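Local structure of putative lipoprotein YcdA (Bacillus subtilis subsp. subtilis str. 168, 4R4G) at residues V102-Q107 against T139-Q144; A147-A152 against V297-N302; K218-Q223 against E321-E326; A224-I229 against A234-T239. The protein is of unknown function but is probably a membrane-anchored lipoprotein, with an Ig-like N-terminal domain joined through a kinked helix to an alpha/beta C-terminal domain. All coordinates share one frame; numbering follows the deposited sequence.

Interaction 1 of 4, residues V102-Q107 against T139-Q144; sequences VDKGKQ and TADKLQ
K104 and A140 mark the closest passage of the two backbones, yet their CA atoms stay 8.1 Å apart, so the loop 102-107 and the helical segment 139-144 meet through side chains alone. K104 spans the gap. Its CG lies anti to the backbone N (chi1 -175°) and the rest of the chain is extended, which carries the ammonium end right across to the helix. On the way its CE lies against the methyl group of A140, 3.7 Å from CB. The loop links strand 93-102 to strand 107-112, and thus one sheet of the Ig-like N-terminal domain to the other; its partner comes from the end of helix 134-141, just before the chain enters helix 145-157, and these two helices are probably the kinked connection between the domains. The contact therefore probably lies at the domain junction. Beyond the methyl, NZ of K104 stands 4.0 Å from OD1 of D141, the two side chains crossing at about a right angle. That separation is too great for a salt bridge, although the opposite charges probably attract one another weakly at this exposed surface. L39 and Y24 of the Ig-like domain touch both K104 and A140, and the Y24 hydroxyl also bonds to N of G105.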
loop_
_atom_site.group_PDB
_atom_site.type_symbol
_atom_site.label_atom_id
_atom_site.label_comp_id
_atom_site.label_asym_id
_atom_site.label_seq_id
_atom_site.Cartn_x
_atom_site.Cartn_y
_atom_site.Cartn_z
ATOM N N VAL A 102 2.953 -19.041 -1.214
ATOM C CA VAL A 102 3.769 -19.482 -0.074
ATOM C C VAL A 102 3.491 -18.686 1.213
ATOM O O VAL A 102 3.106 -17.516 1.181
ATOM C CB VAL A 102 5.300 -19.381 -0.396
ATOM C CG1 VAL A 102 5.716 -20.365 -1.476
ATOM C CG2 VAL A 102 5.733 -17.949 -0.759
ATOM N N ASP A 103 3.779 -19.333 2.339
ATOM C CA ASP A 103 3.806 -18.781 3.684
ATOM C C ASP A 103 5.271 -18.332 3.883
ATOM O O ASP A 103 6.180 -19.139 3.709
ATOM C CB ASP A 103 3.337 -19.836 4.706
ATOM C CG ASP A 103 1.898 -20.288 4.503
ATOM O OD1 ASP A 103 0.985 -19.492 4.781
ATOM O OD2 ASP A 103 1.683 -21.465 4.118
ATOM N N LYS A 104 5.501 -17.028 4.095
ATOM C CA LYS A 104 6.821 -16.376 4.229
ATOM C C LYS A 104 7.754 -17.133 5.177
ATOM O O LYS A 104 7.319 -17.593 6.241
ATOM C CB LYS A 104 6.628 -14.916 4.734
ATOM C CG LYS A 104 7.882 -14.015 4.830
ATOM C CD LYS A 104 7.583 -12.775 5.711
ATOM C CE LYS A 104 8.781 -11.893 6.019
ATOM N NZ LYS A 104 8.431 -10.724 6.880
ATOM N N GLY A 105 9.022 -17.216 4.770
ATOM C CA GLY A 105 10.117 -17.781 5.546
ATOM C C GLY A 105 10.110 -19.278 5.749
ATOM O O GLY A 105 10.574 -19.745 6.790
ATOM N N LYS A 106 9.643 -20.057 4.755
ATOM C CA LYS A 106 9.660 -21.505 4.924
ATOM C C LYS A 106 10.772 -22.139 4.067
ATOM O O LYS A 106 11.593 -21.420 3.475
ATOM C CB LYS A 106 8.283 -22.122 4.633
ATOM C CG LYS A 106 7.145 -21.637 5.552
ATOM C CD LYS A 106 7.332 -21.881 7.066
ATOM C CE LYS A 106 6.141 -21.428 7.898
ATOM N NZ LYS A 106 6.401 -21.514 9.372
ATOM N N GLN A 107 10.841 -23.479 4.065
ATOM C CA GLN A 107 11.839 -24.205 3.285
ATOM C C GLN A 107 11.191 -24.702 2.009
ATOM O O GLN A 107 10.307 -25.557 2.049
ATOM C CB GLN A 107 12.479 -25.336 4.099
ATOM C CG GLN A 107 13.280 -24.833 5.308
ATOM C CD GLN A 107 14.237 -23.706 4.966
ATOM O OE1 GLN A 107 15.106 -23.837 4.092
ATOM N NE2 GLN A 107 14.076 -22.560 5.631
ATOM N N THR A 139 13.282 -8.599 0.555
ATOM C CA THR A 139 12.317 -8.341 -0.502
ATOM C C THR A 139 10.900 -8.237 0.089
ATOM O O THR A 139 10.142 -7.383 -0.363
ATOM C CB THR A 139 12.457 -9.401 -1.599
ATOM O OG1 THR A 139 12.057 -10.671 -1.091
ATOM C CG2 THR A 139 13.890 -9.503 -2.145
ATOM N N ALA A 140 10.581 -9.037 1.140
ATOM C CA ALA A 140 9.269 -9.052 1.815
ATOM C C ALA A 140 8.971 -7.771 2.624
ATOM O O ALA A 140 7.796 -7.416 2.843
ATOM C CB ALA A 140 9.175 -10.254 2.736
ATOM N N ASP A 141 10.048 -7.113 3.086
ATOM C CA ASP A 141 10.030 -5.895 3.901
ATOM C C ASP A 141 9.710 -4.650 3.050
ATOM O O ASP A 141 8.910 -3.812 3.485
ATOM C CB ASP A 141 11.376 -5.733 4.638
ATOM C CG ASP A 141 11.682 -6.850 5.631
ATOM O OD1 ASP A 141 10.712 -7.507 6.120
ATOM O OD2 ASP A 141 12.889 -7.059 5.939
ATOM N N LYS A 142 10.295 -4.568 1.831
ATOM C CA LYS A 142 10.094 -3.498 0.844
ATOM C C LYS A 142 8.644 -3.439 0.319
ATOM O O LYS A 142 8.275 -2.486 -0.380
ATOM C CB LYS A 142 11.049 -3.708 -0.353
ATOM C CG LYS A 142 12.223 -2.754 -0.398
ATOM C CD LYS A 142 12.471 -2.239 -1.819
ATOM C CE LYS A 142 13.548 -1.168 -1.884
ATOM N NZ LYS A 142 13.094 0.157 -1.348
ATOM N N LEU A 143 7.848 -4.464 0.627
ATOM C CA LEU A 143 6.489 -4.602 0.110
ATOM C C LEU A 143 5.542 -3.572 0.709
ATOM O O LEU A 143 4.685 -3.044 -0.005
ATOM C CB LEU A 143 5.940 -6.045 0.300
ATOM C CG LEU A 143 6.640 -7.167 -0.523
ATOM C CD1 LEU A 143 6.073 -8.539 -0.195
ATOM C CD2 LEU A 143 6.549 -6.913 -2.024
ATOM N N GLN A 144 5.726 -3.247 1.988
ATOM C CA GLN A 144 4.871 -2.274 2.654
ATOM C C GLN A 144 5.446 -0.827 2.616
ATOM O O GLN A 144 4.856 0.070 3.222
ATOM C CB GLN A 144 4.575 -2.732 4.073
ATOM C CG GLN A 144 3.823 -4.061 4.098
ATOM C CD GLN A 144 2.425 -3.951 3.582
ATOM O OE1 GLN A 144 1.737 -2.951 3.812
ATOM N NE2 GLN A 144 1.971 -4.982 2.878
#

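Interaction 2 of 4, residues A147-A152 against V297-N302; sequences AKALSA and VKMKKN
M299, a selenomethionine, folds its side chain over the flank of helix 147-152 and overlaps A149 and L150 with its last two atoms. CE reaches the methyl group of A149, 3.8 Å from CB, and lies equally near the backbone N of L150. One atom back, SE rests against the base of the leucine, 4.1 Å from CB of L150. The chain arrives there by bending twice, at chi2 (-63°) and chi3 (-73°), so that it curls against the helix surface instead of spearing straight at it; the M299 and L150 side chains cross at about a right angle.

L150 completes the contact by reaching back toward the strand. With its CG anti to the backbone N, the isobutyl group extends past the selenium, and CD1 meets CG1 of V297 at 3.8 Å. V297 and M299, two positions apart on the strand, both direct their side chains to the helix, as alternation in a strand requires, and L150 lies against both. Every touching residue is buried, and the side-chain contacts are all apolar.

The helix runs across the strand at 109°, its axis 9.5 Å away, as a helix packed on one face of a sheet. This agrees with the NTF2-like character suggested for the C-terminal domain. V297 and M299 form backbone hydrogen bonds with V236 and A234 of strand 233-244, whose V236 side chain also touches L150 and M299. L319 of helix 314-321 covers L150 and V297, while W307 of strand 307-308 packs on A149 and M299.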
loop_
_atom_site.group_PDB
_atom_site.type_symbol
_atom_site.label_atom_id
_atom_site.label_comp_id
_atom_site.label_asym_id
_atom_site.label_seq_id
_atom_site.Cartn_x
_atom_site.Cartn_y
_atom_site.Cartn_z
ATOM N N ALA A 147 2.818 1.818 1.951
ATOM C CA ALA A 147 1.941 2.049 3.104
ATOM C C ALA A 147 2.654 2.966 4.093
ATOM O O ALA A 147 2.030 3.880 4.639
ATOM C CB ALA A 147 1.542 0.737 3.757
ATOM N N LYS A 148 3.982 2.773 4.265
ATOM C CA LYS A 148 4.828 3.609 5.120
ATOM C C LYS A 148 4.710 5.049 4.592
ATOM O O LYS A 148 4.311 5.946 5.345
ATOM C CB LYS A 148 6.292 3.085 5.170
ATOM C CG LYS A 148 6.453 1.715 5.894
ATOM C CD LYS A 148 7.924 1.218 5.987
ATOM C CE LYS A 148 8.068 -0.270 6.301
ATOM N NZ LYS A 148 8.338 -1.117 5.077
ATOM N N ALA A 149 4.912 5.235 3.277
ATOM C CA ALA A 149 4.742 6.514 2.599
ATOM C C ALA A 149 3.311 7.080 2.769
ATOM O O ALA A 149 3.195 8.245 3.140
ATOM C CB ALA A 149 5.085 6.379 1.134
ATOM N N LEU A 150 2.236 6.273 2.582
ATOM C CA LEU A 150 0.863 6.776 2.772
ATOM C C LEU A 150 0.644 7.278 4.214
ATOM O O LEU A 150 0.023 8.324 4.418
ATOM C CB LEU A 150 -0.220 5.753 2.405
ATOM C CG LEU A 150 -1.639 6.251 2.701
ATOM C CD1 LEU A 150 -2.043 7.388 1.769
ATOM C CD2 LEU A 150 -2.641 5.150 2.697
ATOM N N SER A 151 1.180 6.546 5.202
ATOM C CA SER A 151 1.088 6.903 6.616
ATOM C C SER A 151 1.821 8.231 6.885
ATOM O O SER A 151 1.314 9.027 7.681
ATOM C CB SER A 151 1.646 5.778 7.487
ATOM O OG SER A 151 1.309 5.937 8.855
ATOM N N ALA A 152 2.982 8.486 6.205
ATOM C CA ALA A 152 3.763 9.737 6.321
ATOM C C ALA A 152 2.951 10.935 5.816
ATOM O O ALA A 152 2.986 11.996 6.430
ATOM C CB ALA A 152 5.066 9.629 5.542
ATOM N N VAL A 297 -6.274 3.332 -1.845
ATOM C CA VAL A 297 -5.550 4.507 -2.313
ATOM C C VAL A 297 -4.396 4.035 -3.182
ATOM O O VAL A 297 -3.667 3.120 -2.797
ATOM C CB VAL A 297 -5.083 5.344 -1.075
ATOM C CG1 VAL A 297 -3.880 6.226 -1.382
ATOM C CG2 VAL A 297 -6.226 6.174 -0.507
ATOM N N LYS A 298 -4.231 4.656 -4.347
ATOM C CA LYS A 298 -3.159 4.327 -5.271
ATOM C C LYS A 298 -1.956 5.243 -5.039
ATOM O O LYS A 298 -2.088 6.474 -5.009
ATOM C CB LYS A 298 -3.661 4.420 -6.728
ATOM C CG LYS A 298 -2.707 3.883 -7.802
ATOM C CD LYS A 298 -3.293 3.985 -9.226
ATOM C CE LYS A 298 -3.281 5.389 -9.805
ATOM N NZ LYS A 298 -3.605 5.399 -11.253
HETATM N N MSE A 299 -0.791 4.619 -4.850
HETATM C CA MSE A 299 0.513 5.271 -4.699
HETATM C C MSE A 299 1.291 5.083 -5.983
HETATM O O MSE A 299 1.076 4.088 -6.679
HETATM C CB MSE A 299 1.316 4.670 -3.526
HETATM C CG MSE A 299 0.644 4.755 -2.164
HETATM SE SE MSE A 299 0.340 6.548 -1.560
HETATM C CE MSE A 299 2.165 7.121 -1.112
ATOM N N LYS A 300 2.225 5.992 -6.283
ATOM C CA LYS A 300 3.029 5.901 -7.493
ATOM C C LYS A 300 4.499 6.058 -7.141
ATOM O O LYS A 300 4.877 7.041 -6.502
ATOM C CB LYS A 300 2.565 6.957 -8.521
ATOM C CG LYS A 300 1.394 6.472 -9.393
ATOM C CD LYS A 300 0.597 7.602 -10.080
ATOM C CE LYS A 300 -0.280 7.079 -11.206
ATOM N NZ LYS A 300 -1.253 8.099 -11.695
ATOM N N LYS A 301 5.325 5.074 -7.554
ATOM C CA LYS A 301 6.771 5.031 -7.298
ATOM C C LYS A 301 7.570 5.783 -8.371
ATOM O O LYS A 301 7.226 5.723 -9.553
ATOM C CB LYS A 301 7.245 3.565 -7.225
ATOM C CG LYS A 301 8.702 3.362 -6.798
ATOM C CD LYS A 301 9.092 1.890 -6.749
ATOM C CE LYS A 301 9.600 1.318 -8.061
ATOM N NZ LYS A 301 9.934 -0.135 -7.940
ATOM N N ASN A 302 8.652 6.461 -7.957
ATOM C CA ASN A 302 9.543 7.170 -8.866
ATOM C C ASN A 302 10.782 6.276 -9.171
ATOM O O ASN A 302 10.710 5.054 -8.986
ATOM C CB ASN A 302 9.916 8.552 -8.301
ATOM C CG ASN A 302 10.920 8.608 -7.170
ATOM O OD1 ASN A 302 11.295 7.608 -6.546
ATOM N ND2 ASN A 302 11.423 9.801 -6.916
#

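Interaction 3 of 4, residues K218-Q223 against E321-E326; sequences KNSSIQ and EAFIKE
Apolar contact between I222 and F323 forms one half of this interaction. CZ, at the far end of the phenyl ring, lies 3.9 Å from CB of I222 and 4.1 Å from its CD1, so the ring meets both the branch point and the tip of the isoleucine. I222 makes this possible by placing CG1 anti to the backbone N (chi1 177°), which leads the longer branch along the ring end; the two side chains approach at a slant. I222 lies on strand 221-223 with its side chain directed to the partner segment.

The other half is a polar atom beside an aromatic edge. OG of S220 sits in the plane of the F323 ring, 3.4 Å from CD2, where the weakly positive rim of ring hydrogens suits an oxygen. Its hydroxyl is held from another quarter, by a hydrogen bond to the backbone O of L216 in the last turns of helix 203-219, so this buried polar group is satisfied while it borders the ring.

Backbone shape supplies the remaining element. F323 occupies the third position of a type I beta turn from E321 to I324, and the turn brings its CA to 6.8 Å from that of S220.

Strand 233-244 ties the two segments together: S221 pairs with K241 in antiparallel fashion, whereas F323 and K325 bond to V243 at the parallel strand 324-325. Around the phenyl ring stand V154 of helix 145-157, L216 of helix 203-219 and V240 of strand 233-244, so F323 lies between the sheet and the helices packed against it.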
loop_
_atom_site.group_PDB
_atom_site.type_symbol
_atom_site.label_atom_id
_atom_site.label_comp_id
_atom_site.label_asym_id
_atom_site.label_seq_id
_atom_site.Cartn_x
_atom_site.Cartn_y
_atom_site.Cartn_z
ATOM N N LYS A 218 -4.707 12.497 17.734
ATOM C CA LYS A 218 -4.944 11.816 19.007
ATOM C C LYS A 218 -6.169 10.884 19.020
ATOM O O LYS A 218 -6.097 9.803 19.587
ATOM C CB LYS A 218 -5.122 12.873 20.111
ATOM C CG LYS A 218 -3.810 13.503 20.555
ATOM C CD LYS A 218 -3.982 14.877 21.207
ATOM C CE LYS A 218 -4.247 14.856 22.702
ATOM N NZ LYS A 218 -4.516 16.227 23.229
ATOM N N ASN A 219 -7.297 11.329 18.463
ATOM C CA ASN A 219 -8.577 10.631 18.556
ATOM C C ASN A 219 -9.000 9.915 17.267
ATOM O O ASN A 219 -10.167 9.555 17.123
ATOM C CB ASN A 219 -9.660 11.627 18.993
ATOM C CG ASN A 219 -9.210 12.566 20.094
ATOM O OD1 ASN A 219 -8.481 12.163 21.019
ATOM N ND2 ASN A 219 -9.615 13.850 19.994
ATOM N N SER A 220 -8.069 9.690 16.341
ATOM C CA SER A 220 -8.363 8.959 15.109
ATOM C C SER A 220 -7.172 8.102 14.792
ATOM O O SER A 220 -6.044 8.388 15.238
ATOM C CB SER A 220 -8.740 9.885 13.957
ATOM O OG SER A 220 -7.606 10.234 13.185
ATOM N N SER A 221 -7.430 7.023 14.057
ATOM C CA SER A 221 -6.388 6.068 13.712
ATOM C C SER A 221 -6.442 5.644 12.261
ATOM O O SER A 221 -7.513 5.615 11.650
ATOM C CB SER A 221 -6.513 4.836 14.595
ATOM O OG SER A 221 -5.331 4.059 14.515
ATOM N N ILE A 222 -5.274 5.298 11.723
ATOM C CA ILE A 222 -5.116 4.745 10.389
ATOM C C ILE A 222 -4.226 3.499 10.462
ATOM O O ILE A 222 -3.132 3.524 11.033
ATOM C CB ILE A 222 -4.608 5.759 9.338
ATOM C CG1 ILE A 222 -4.404 5.053 7.978
ATOM C CG2 ILE A 222 -3.324 6.486 9.800
ATOM C CD1 ILE A 222 -4.295 5.929 6.736
ATOM N N GLN A 223 -4.716 2.410 9.890
ATOM C CA GLN A 223 -3.953 1.187 9.686
ATOM C C GLN A 223 -3.764 1.105 8.191
ATOM O O GLN A 223 -4.765 1.075 7.466
ATOM C CB GLN A 223 -4.666 -0.051 10.258
ATOM C CG GLN A 223 -4.542 -0.237 11.772
ATOM C CD GLN A 223 -5.101 -1.581 12.198
ATOM O OE1 GLN A 223 -6.248 -1.685 12.655
ATOM N NE2 GLN A 223 -4.318 -2.648 12.026
ATOM N N GLU A 321 -11.708 12.410 3.782
ATOM C CA GLU A 321 -13.108 12.425 4.246
ATOM C C GLU A 321 -13.402 11.317 5.248
ATOM O O GLU A 321 -14.331 11.449 6.042
ATOM C CB GLU A 321 -14.088 12.289 3.064
ATOM C CG GLU A 321 -14.280 13.554 2.240
ATOM C CD GLU A 321 -15.010 13.403 0.912
ATOM O OE1 GLU A 321 -15.162 12.256 0.425
ATOM O OE2 GLU A 321 -15.399 14.447 0.338
ATOM N N ALA A 322 -12.643 10.212 5.188
ATOM C CA ALA A 322 -12.828 9.036 6.048
ATOM C C ALA A 322 -12.410 9.269 7.506
ATOM O O ALA A 322 -12.713 8.422 8.353
ATOM C CB ALA A 322 -12.046 7.856 5.484
ATOM N N PHE A 323 -11.710 10.386 7.799
ATOM C CA PHE A 323 -11.184 10.675 9.132
ATOM C C PHE A 323 -12.190 11.317 10.077
ATOM O O PHE A 323 -11.956 11.316 11.284
ATOM C CB PHE A 323 -9.924 11.528 9.022
ATOM C CG PHE A 323 -8.706 10.675 8.741
ATOM C CD1 PHE A 323 -8.353 10.345 7.437
ATOM C CD2 PHE A 323 -7.952 10.142 9.785
ATOM C CE1 PHE A 323 -7.265 9.514 7.184
ATOM C CE2 PHE A 323 -6.860 9.321 9.524
ATOM C CZ PHE A 323 -6.510 9.035 8.224
ATOM N N ILE A 324 -13.311 11.833 9.554
ATOM C CA ILE A 324 -14.349 12.471 10.352
ATOM C C ILE A 324 -15.708 11.911 9.958
ATOM O O ILE A 324 -16.137 12.049 8.811
ATOM C CB ILE A 324 -14.315 14.027 10.244
ATOM C CG1 ILE A 324 -13.000 14.614 10.807
ATOM C CG2 ILE A 324 -15.549 14.662 10.934
ATOM C CD1 ILE A 324 -12.726 16.082 10.439
ATOM N N LYS A 325 -16.374 11.283 10.938
ATOM C CA LYS A 325 -17.726 10.725 10.845
ATOM C C LYS A 325 -18.688 11.768 11.370
ATOM O O LYS A 325 -18.412 12.380 12.397
ATOM C CB LYS A 325 -17.834 9.406 11.652
ATOM C CG LYS A 325 -19.194 8.693 11.558
ATOM C CD LYS A 325 -19.112 7.244 12.044
ATOM C CE LYS A 325 -20.451 6.617 12.355
ATOM N NZ LYS A 325 -20.295 5.330 13.095
ATOM N N GLU A 326 -19.804 11.978 10.675
ATOM C CA GLU A 326 -20.808 12.953 11.101
ATOM C C GLU A 326 -22.092 12.243 11.587
ATOM O O GLU A 326 -22.216 11.005 11.417
ATOM C CB GLU A 326 -21.118 13.935 9.965
ATOM C CG GLU A 326 -19.892 14.662 9.442
ATOM C CD GLU A 326 -20.191 15.781 8.465
ATOM O OE1 GLU A 326 -20.821 16.787 8.873
ATOM O OE2 GLU A 326 -19.772 15.662 7.290
ATOM O OXT GLU A 326 -22.959 12.922 12.177
#

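Interaction 4 of 4, residues A224-I229 against A234-T239; sequences AKTTSI and AIVEAT
A classic beta bulge interrupts the antiparallel hairpin of strands 221-230 and 233-244: T227 and S228 both face the single residue I235. Before the bulge, K225 and E237 form a hydrogen-bonded pair, K225 N to E237 O at 3.0 Å and E237 N to K225 O at 2.7 Å. Past it, the register resumes one residue later, with I235 N bonded to S228 O at 2.8 Å.

At the bulge, O of I235 accepts twice from T227. The backbone N comes from 2.8 Å, almost straight in line with the carbonyl, while OG1 donates at 3.2 Å from well above the carbonyl plane. Chi1 of T227 (54°) sets OG1 between the backbone N and the carbonyl carbon, turned to that oxygen, and places CG2 over the E237 side chain, 3.5 Å from its CB. On the face carrying A224, T226 and V236, CB of A224 touches CG1 of V236 at 4.0 Å, and OG1 of T226 bonds to OG of S146 on the covering helix.

Two donors of T227 on one carbonyl are likely to hold its side-chain rotation, whereas the nearness of the E237 and E296 carboxylates would be expected to raise the pKa of one of them.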
loop_
_atom_site.group_PDB
_atom_site.type_symbol
_atom_site.label_atom_id
_atom_site.label_comp_id
_atom_site.label_asym_id
_atom_site.label_seq_id
_atom_site.Cartn_x
_atom_site.Cartn_y
_atom_site.Cartn_z
ATOM N N ALA A 224 -2.513 1.194 7.713
ATOM C CA ALA A 224 -2.229 1.178 6.271
ATOM C C ALA A 224 -1.493 -0.100 5.840
ATOM O O ALA A 224 -0.439 -0.445 6.385
ATOM C CB ALA A 224 -1.411 2.402 5.887
ATOM N N LYS A 225 -2.050 -0.805 4.854
ATOM C CA LYS A 225 -1.428 -2.014 4.328
ATOM C C LYS A 225 -1.394 -1.983 2.832
ATOM O O LYS A 225 -2.435 -1.777 2.221
ATOM C CB LYS A 225 -2.179 -3.278 4.788
ATOM C CG LYS A 225 -1.396 -4.543 4.466
ATOM C CD LYS A 225 -2.193 -5.824 4.487
ATOM C CE LYS A 225 -1.308 -6.897 3.886
ATOM N NZ LYS A 225 -1.867 -8.271 4.006
ATOM N N THR A 226 -0.219 -2.208 2.236
ATOM C CA THR A 226 -0.085 -2.369 0.782
ATOM C C THR A 226 -0.675 -3.750 0.437
ATOM O O THR A 226 -0.217 -4.768 0.984
ATOM C CB THR A 226 1.362 -2.238 0.337
ATOM O OG1 THR A 226 1.881 -1.007 0.839
ATOM C CG2 THR A 226 1.494 -2.274 -1.160
ATOM N N THR A 227 -1.710 -3.775 -0.416
ATOM C CA THR A 227 -2.387 -5.011 -0.772
ATOM C C THR A 227 -1.904 -5.564 -2.136
ATOM O O THR A 227 -1.927 -6.785 -2.336
ATOM C CB THR A 227 -3.897 -4.819 -0.696
ATOM O OG1 THR A 227 -4.307 -3.703 -1.496
ATOM C CG2 THR A 227 -4.369 -4.625 0.727
ATOM N N SER A 228 -1.430 -4.694 -3.049
ATOM C CA SER A 228 -0.915 -5.106 -4.363
ATOM C C SER A 228 0.036 -4.089 -4.940
ATOM O O SER A 228 -0.150 -2.896 -4.745
ATOM C CB SER A 228 -2.050 -5.339 -5.356
ATOM O OG SER A 228 -2.969 -4.262 -5.386
ATOM N N ILE A 229 1.073 -4.562 -5.617
ATOM C CA ILE A 229 2.057 -3.752 -6.334
ATOM C C ILE A 229 2.060 -4.245 -7.760
ATOM O O ILE A 229 2.046 -5.463 -8.000
ATOM C CB ILE A 229 3.490 -3.756 -5.732
ATOM C CG1 ILE A 229 3.482 -3.393 -4.243
ATOM C CG2 ILE A 229 4.452 -2.848 -6.553
ATOM C CD1 ILE A 229 4.514 -4.058 -3.477
ATOM N N ALA A 234 1.254 1.072 -6.603
ATOM C CA ALA A 234 0.719 0.182 -5.564
ATOM C C ALA A 234 -0.670 0.570 -5.111
ATOM O O ALA A 234 -1.101 1.703 -5.332
ATOM C CB ALA A 234 1.637 0.177 -4.355
ATOM N N ILE A 235 -1.354 -0.372 -4.435
ATOM C CA ILE A 235 -2.662 -0.175 -3.809
ATOM C C ILE A 235 -2.490 -0.353 -2.307
ATOM O O ILE A 235 -2.121 -1.436 -1.842
ATOM C CB ILE A 235 -3.816 -1.062 -4.378
ATOM C CG1 ILE A 235 -4.067 -0.774 -5.872
ATOM C CG2 ILE A 235 -5.120 -0.919 -3.542
ATOM C CD1 ILE A 235 -4.404 0.711 -6.249
ATOM N N VAL A 236 -2.742 0.731 -1.559
ATOM C CA VAL A 236 -2.667 0.762 -0.114
ATOM C C VAL A 236 -4.088 0.793 0.409
ATOM O O VAL A 236 -4.908 1.617 -0.015
ATOM C CB VAL A 236 -1.814 1.927 0.428
ATOM C CG1 VAL A 236 -1.662 1.818 1.945
ATOM C CG2 VAL A 236 -0.443 1.975 -0.233
ATOM N N GLU A 237 -4.386 -0.140 1.294
ATOM C CA GLU A 237 -5.675 -0.291 1.938
ATOM C C GLU A 237 -5.588 0.424 3.283
ATOM O O GLU A 237 -4.856 -0.009 4.179
ATOM C CB GLU A 237 -5.971 -1.788 2.078
ATOM C CG GLU A 237 -7.384 -2.162 2.464
ATOM C CD GLU A 237 -7.808 -3.542 1.993
ATOM O OE1 GLU A 237 -7.717 -3.817 0.770
ATOM O OE2 GLU A 237 -8.262 -4.339 2.846
ATOM N N ALA A 238 -6.258 1.572 3.391
ATOM C CA ALA A 238 -6.248 2.372 4.613
ATOM C C ALA A 238 -7.494 2.101 5.424
ATOM O O ALA A 238 -8.605 2.297 4.934
ATOM C CB ALA A 238 -6.146 3.840 4.271
ATOM N N THR A 239 -7.316 1.586 6.640
ATOM C CA THR A 239 -8.451 1.302 7.505
ATOM C C THR A 239 -8.425 2.411 8.520
ATOM O O THR A 239 -7.480 2.536 9.310
ATOM C CB THR A 239 -8.416 -0.142 8.047
ATOM O OG1 THR A 239 -8.332 -1.083 6.946
ATOM C CG2 THR A 239 -9.614 -0.452 8.926
#

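Overall arrangement
Following the chain from the N terminus, interaction 1 closes first, bringing the loop after strand 93-102 of the Ig-like domain against the end of helix 134-141. Interaction 2 opens immediately afterwards, on helix 145-157, and closes a long loop at strand 293-301. Interaction 3 starts inside that loop and ends at the C terminus, so the two cross; the short hairpin of interaction 4 is nested within both. Strand 233-244 unites the last three, pairing with 221-230, 293-301 and 324-325. Q144 bridges interactions 1 and 4 through a probable hydrogen bond from N of T226, linking the turn between helices 134-141 and 145-157 to the C-terminal sheet.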